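Local coordinates for aminopeptidase N family protein (Idiomarina loihiensis L2TR, PDB 4FGM) that is probably a zinc-dependent aminopeptidase of the M61 family, carrying its metal in an HExxH-type site, at residues Leu62-Ile67 and Trp72-Ser77; Val18-Glu23 and Gln29-Pro34. All coordinates share one frame; numbering follows the deposited sequence.

Overall arrangement
Interactions 1 and 2 both belong to the beta-rich N-terminal region of the M61 peptidase, away from the zinc site, with centres about 11 Å apart. Interaction 1 is a beta hairpin at the surface: backbone hydrogen bonds join neighbouring strands, and a glutamine amide stacks on a tryptophan ring. Interaction 2 is buried and wholly apolar, a meeting of three aliphatic side chains between strands about 10 Å apart at their nearest CA atoms. Strand 71-74 of the hairpin is also the neighbour of strand 30-32 from interaction 2, and W72 N and L74 N probably donate hydrogen bonds to L31 O and Q29 O. Pairing within a sheet thus gives way to packing inside the fold.

Interaction 1 of 2, residues Leu62-Ile67 and Trp72-Ser77; sequences LPVKQI and WQLARS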
# COMPACT_ATOMS: atom_id res chain seq x y z
N LEU A 62 28.49 -29.17 -10.31
CA LEU A 62 29.15 -28.06 -10.99
C LEU A 62 29.48 -26.99 -9.97
O LEU A 62 28.66 -26.63 -9.13
CB LEU A 62 28.22 -27.48 -12.07
CG LEU A 62 28.77 -26.32 -12.91
CD1 LEU A 62 29.97 -26.79 -13.73
CD2 LEU A 62 27.68 -25.81 -13.83
N PRO A 63 30.71 -26.47 -10.01
CA PRO A 63 31.12 -25.44 -9.06
C PRO A 63 30.35 -24.14 -9.26
O PRO A 63 30.08 -23.72 -10.39
CB PRO A 63 32.61 -25.26 -9.35
CG PRO A 63 33.01 -26.61 -9.89
CD PRO A 63 31.87 -26.94 -10.80
N VAL A 64 29.99 -23.50 -8.15
CA VAL A 64 29.27 -22.24 -8.18
C VAL A 64 29.70 -21.46 -6.95
O VAL A 64 29.76 -22.02 -5.86
CB VAL A 64 27.74 -22.45 -8.14
CG1 VAL A 64 27.36 -23.28 -6.93
CG2 VAL A 64 27.03 -21.12 -8.10
N LYS A 65 30.03 -20.18 -7.11
CA LYS A 65 30.44 -19.37 -5.97
C LYS A 65 29.55 -18.13 -5.89
O LYS A 65 29.10 -17.61 -6.91
CB LYS A 65 31.91 -18.93 -6.09
CG LYS A 65 32.18 -17.99 -7.25
CD LYS A 65 33.27 -16.95 -6.92
CE LYS A 65 34.68 -17.44 -7.23
NZ LYS A 65 35.10 -18.59 -6.38
N GLN A 66 29.30 -17.67 -4.67
CA GLN A 66 28.49 -16.48 -4.47
C GLN A 66 29.46 -15.31 -4.51
O GLN A 66 30.41 -15.27 -3.73
CB GLN A 66 27.76 -16.55 -3.13
CG GLN A 66 26.69 -15.49 -2.96
CD GLN A 66 25.70 -15.82 -1.85
OE1 GLN A 66 25.81 -16.85 -1.18
NE2 GLN A 66 24.74 -14.93 -1.65
N ILE A 67 29.25 -14.37 -5.43
CA ILE A 67 30.17 -13.25 -5.53
C ILE A 67 29.71 -11.95 -4.89
O ILE A 67 30.50 -11.02 -4.74
CB ILE A 67 30.59 -12.99 -7.00
CG1 ILE A 67 29.36 -12.73 -7.87
CG2 ILE A 67 31.36 -14.20 -7.53
CD1 ILE A 67 29.71 -12.18 -9.23
N TRP A 72 25.39 -15.02 -7.95
CA TRP A 72 26.21 -16.23 -8.01
C TRP A 72 26.84 -16.37 -9.39
O TRP A 72 26.30 -15.87 -10.38
CB TRP A 72 25.35 -17.46 -7.72
CG TRP A 72 24.96 -17.62 -6.28
CD1 TRP A 72 25.57 -18.41 -5.35
CD2 TRP A 72 23.88 -16.97 -5.61
NE1 TRP A 72 24.93 -18.29 -4.14
CE2 TRP A 72 23.89 -17.41 -4.27
CE3 TRP A 72 22.91 -16.05 -6.02
CZ2 TRP A 72 22.96 -16.96 -3.33
CZ3 TRP A 72 21.98 -15.60 -5.08
CH2 TRP A 72 22.02 -16.06 -3.75
N GLN A 73 27.98 -17.06 -9.45
CA GLN A 73 28.67 -17.28 -10.72
C GLN A 73 28.93 -18.78 -10.89
O GLN A 73 29.53 -19.42 -10.02
CB GLN A 73 29.99 -16.51 -10.76
CG GLN A 73 30.66 -16.53 -12.12
CD GLN A 73 31.91 -15.66 -12.17
OE1 GLN A 73 32.89 -15.90 -11.47
NE2 GLN A 73 31.87 -14.64 -13.02
N LEU A 74 28.47 -19.33 -12.01
CA LEU A 74 28.61 -20.75 -12.32
C LEU A 74 29.88 -21.07 -13.09
O LEU A 74 30.37 -20.25 -13.87
CB LEU A 74 27.43 -21.23 -13.18
CG LEU A 74 26.00 -21.25 -12.62
CD1 LEU A 74 25.03 -21.43 -13.78
CD2 LEU A 74 25.85 -22.37 -11.59
N ALA A 75 30.41 -22.27 -12.88
CA ALA A 75 31.60 -22.69 -13.61
C ALA A 75 31.10 -22.95 -15.04
O ALA A 75 29.91 -23.18 -15.25
CB ALA A 75 32.17 -23.95 -13.00
N ARG A 76 32.01 -22.90 -16.01
CA ARG A 76 31.67 -23.13 -17.41
C ARG A 76 31.13 -24.54 -17.65
O ARG A 76 31.53 -25.49 -16.98
CB ARG A 76 32.90 -22.95 -18.29
CG ARG A 76 33.42 -21.54 -18.39
CD ARG A 76 34.81 -21.54 -19.00
NE ARG A 76 35.27 -20.18 -19.28
CZ ARG A 76 34.81 -19.43 -20.27
NH1 ARG A 76 33.87 -19.91 -21.08
NH2 ARG A 76 35.27 -18.20 -20.44
N SER A 77 30.25 -24.67 -18.63
CA SER A 77 29.70 -25.97 -18.97
C SER A 77 29.18 -25.99 -20.39
O SER A 77 28.58 -25.02 -20.85
CB SER A 77 28.58 -26.35 -18.00
OG SER A 77 28.01 -27.60 -18.38
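Q66 swings CG anti to its own backbone N (chi1 -169°) and runs on extended, while the indole of W72 turns beside the backbone N (chi1 -73°); the two side chains therefore run abreast. Q66 CG sits over one face of the indole in a CH-pi contact, 3.7 Å from the centroid of the five-membered ring. Further out the amide stacks on the ring with the planes 29° apart, Q66 NE2 coming to 3.2 Å from W72 CZ2. With an alanine at W72 the ring face along Q66 would be gone, and that side chain would probably be held less firmly, left to its weak bond to S68 O. On the same sheet face, V64 CG2 touches W72 CB and lies 3.9 Å from L74 CD2. The backbones pair antiparallel: K65 and Q73 form a hydrogen-bonded pair, with K65 N to Q73 O at 3.0 Å. The return bond, Q73 N to K65 O, measures 2.8 Å, and A75 N to P63 O adds one further bond. Beyond the strand, the A75 methyl packs against L62 CD1 and the P63 ring. This beta hairpin, strands 60-68 and 71-74, lies between strands 53-57 and 30-32: L62 bonds through its backbone to A55, W72 and L74 bond to L31 and Q29, and V64 and W72 both rest on L53.

Interaction 2 of 2, residues Val18-Glu23 and Gln29-Pro34; sequences VSLTIE and QELWLP
L31 meets strand 15-22 through a single methyl, CD2, which touches both I22 and L20. The tighter approach is to I22 CD1, 3.7 Å from L31 CD2, where the two side chains run across one another at a slant. L20 comes in differently: it and L31 pass in opposing senses, and L20 CD2 stays 4.1 Å from L31 CD2. In L31 the branch is set beside the backbone N (chi1 -50°), and from there CD2 extends to the two methyls of the other strand. The backbones remain well apart, with CA atoms of L20 and L31 10.1 Å from each other, so side chains alone span the distance.

Outside this trio, strand 81-91 receives L31 on V83 and pairs through its backbone with V18, L20 and I22, while L20 also packs on I2 and Y4 of strand 2-10. From the hairpin side L74 touches L31. Just before strand 30-32, the Q29 side chain folds back on its own segment: NE2 donates to E30 O at 3.1 Å with an angle of 169° at the hydrogen, the carbonyl oxygen lying in the amide plane. The same amide nitrogen also bonds to E116 O, and Q29 OE1 accepts from N26 N, which together hold the amide's rotation.

All three residues in contact are buried, and what joins them is methyl against methyl. Such a contact carries no directional bond of its own; it rests on van der Waals contact and on the removal of apolar surface from water.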
# COMPACT_ATOMS: atom_id res chain seq x y z
N VAL A 18 13.71 -25.20 -4.63
CA VAL A 18 13.66 -24.56 -5.93
C VAL A 18 14.76 -25.08 -6.85
O VAL A 18 15.91 -25.26 -6.43
CB VAL A 18 13.80 -23.03 -5.82
CG1 VAL A 18 13.66 -22.39 -7.19
CG2 VAL A 18 12.75 -22.47 -4.87
N SER A 19 14.38 -25.34 -8.09
CA SER A 19 15.30 -25.81 -9.12
C SER A 19 15.18 -24.87 -10.30
O SER A 19 14.09 -24.38 -10.64
CB SER A 19 14.96 -27.23 -9.57
OG SER A 19 15.44 -28.19 -8.65
N LEU A 20 16.31 -24.62 -10.93
CA LEU A 20 16.38 -23.73 -12.07
C LEU A 20 17.18 -24.46 -13.14
O LEU A 20 18.30 -24.91 -12.89
CB LEU A 20 17.08 -22.45 -11.62
CG LEU A 20 17.59 -21.47 -12.66
CD1 LEU A 20 16.44 -20.90 -13.45
CD2 LEU A 20 18.35 -20.37 -11.96
N THR A 21 16.59 -24.60 -14.33
CA THR A 21 17.28 -25.29 -15.41
C THR A 21 17.58 -24.39 -16.60
O THR A 21 16.69 -23.88 -17.28
CB THR A 21 16.46 -26.50 -15.86
OG1 THR A 21 16.17 -27.32 -14.72
CG2 THR A 21 17.25 -27.34 -16.87
N ILE A 22 18.87 -24.19 -16.84
CA ILE A 22 19.33 -23.34 -17.93
C ILE A 22 19.86 -24.23 -19.05
O ILE A 22 20.88 -24.90 -18.87
CB ILE A 22 20.44 -22.40 -17.46
CG1 ILE A 22 20.01 -21.70 -16.17
CG2 ILE A 22 20.75 -21.38 -18.55
CD1 ILE A 22 21.15 -21.15 -15.35
N GLU A 23 19.16 -24.24 -20.18
CA GLU A 23 19.53 -25.06 -21.34
C GLU A 23 20.94 -24.75 -21.81
O GLU A 23 21.73 -25.66 -22.07
CB GLU A 23 18.53 -24.83 -22.48
CG GLU A 23 18.78 -25.63 -23.75
CD GLU A 23 18.62 -27.13 -23.56
OE1 GLU A 23 18.06 -27.54 -22.52
OE2 GLU A 23 19.04 -27.90 -24.46
N GLN A 29 28.56 -18.00 -16.31
CA GLN A 29 27.18 -17.52 -16.20
C GLN A 29 26.86 -17.03 -14.80
O GLN A 29 27.23 -17.67 -13.80
CB GLN A 29 26.21 -18.65 -16.59
CG GLN A 29 24.73 -18.31 -16.46
CD GLN A 29 24.24 -17.32 -17.50
OE1 GLN A 29 24.25 -17.60 -18.70
NE2 GLN A 29 23.78 -16.16 -17.04
N GLU A 30 26.16 -15.90 -14.72
CA GLU A 30 25.78 -15.34 -13.43
C GLU A 30 24.28 -15.45 -13.17
O GLU A 30 23.47 -15.39 -14.09
CB GLU A 30 26.20 -13.87 -13.33
CG GLU A 30 27.71 -13.67 -13.27
CD GLU A 30 28.11 -12.20 -13.23
OE1 GLU A 30 27.21 -11.33 -13.27
OE2 GLU A 30 29.32 -11.93 -13.16
N LEU A 31 23.94 -15.61 -11.90
CA LEU A 31 22.56 -15.72 -11.45
C LEU A 31 22.38 -14.64 -10.38
O LEU A 31 23.26 -14.44 -9.53
CB LEU A 31 22.31 -17.10 -10.83
CG LEU A 31 22.75 -18.32 -11.66
CD1 LEU A 31 22.69 -19.58 -10.81
CD2 LEU A 31 21.87 -18.44 -12.88
N TRP A 32 21.26 -13.92 -10.42
CA TRP A 32 21.02 -12.88 -9.43
C TRP A 32 19.57 -12.82 -8.97
O TRP A 32 18.66 -13.29 -9.66
CB TRP A 32 21.45 -11.50 -9.96
CG TRP A 32 20.71 -11.05 -11.18
CD1 TRP A 32 21.04 -11.31 -12.48
CD2 TRP A 32 19.51 -10.27 -11.23
NE1 TRP A 32 20.13 -10.74 -13.33
CE2 TRP A 32 19.18 -10.09 -12.59
CE3 TRP A 32 18.68 -9.70 -10.25
CZ2 TRP A 32 18.05 -9.37 -13.01
CZ3 TRP A 32 17.55 -8.98 -10.67
CH2 TRP A 32 17.25 -8.83 -12.04
N LEU A 33 19.37 -12.24 -7.79
CA LEU A 33 18.03 -12.11 -7.23
C LEU A 33 17.72 -10.64 -6.94
O LEU A 33 18.57 -9.91 -6.42
CB LEU A 33 17.91 -12.92 -5.94
CG LEU A 33 16.47 -13.14 -5.48
CD1 LEU A 33 15.79 -14.09 -6.47
CD2 LEU A 33 16.43 -13.72 -4.06
N PRO A 34 16.51 -10.20 -7.28
CA PRO A 34 16.13 -8.81 -7.04
C PRO A 34 16.38 -8.42 -5.58
O PRO A 34 16.19 -9.24 -4.68
CB PRO A 34 14.64 -8.79 -7.38
CG PRO A 34 14.53 -9.85 -8.44
CD PRO A 34 15.41 -10.95 -7.89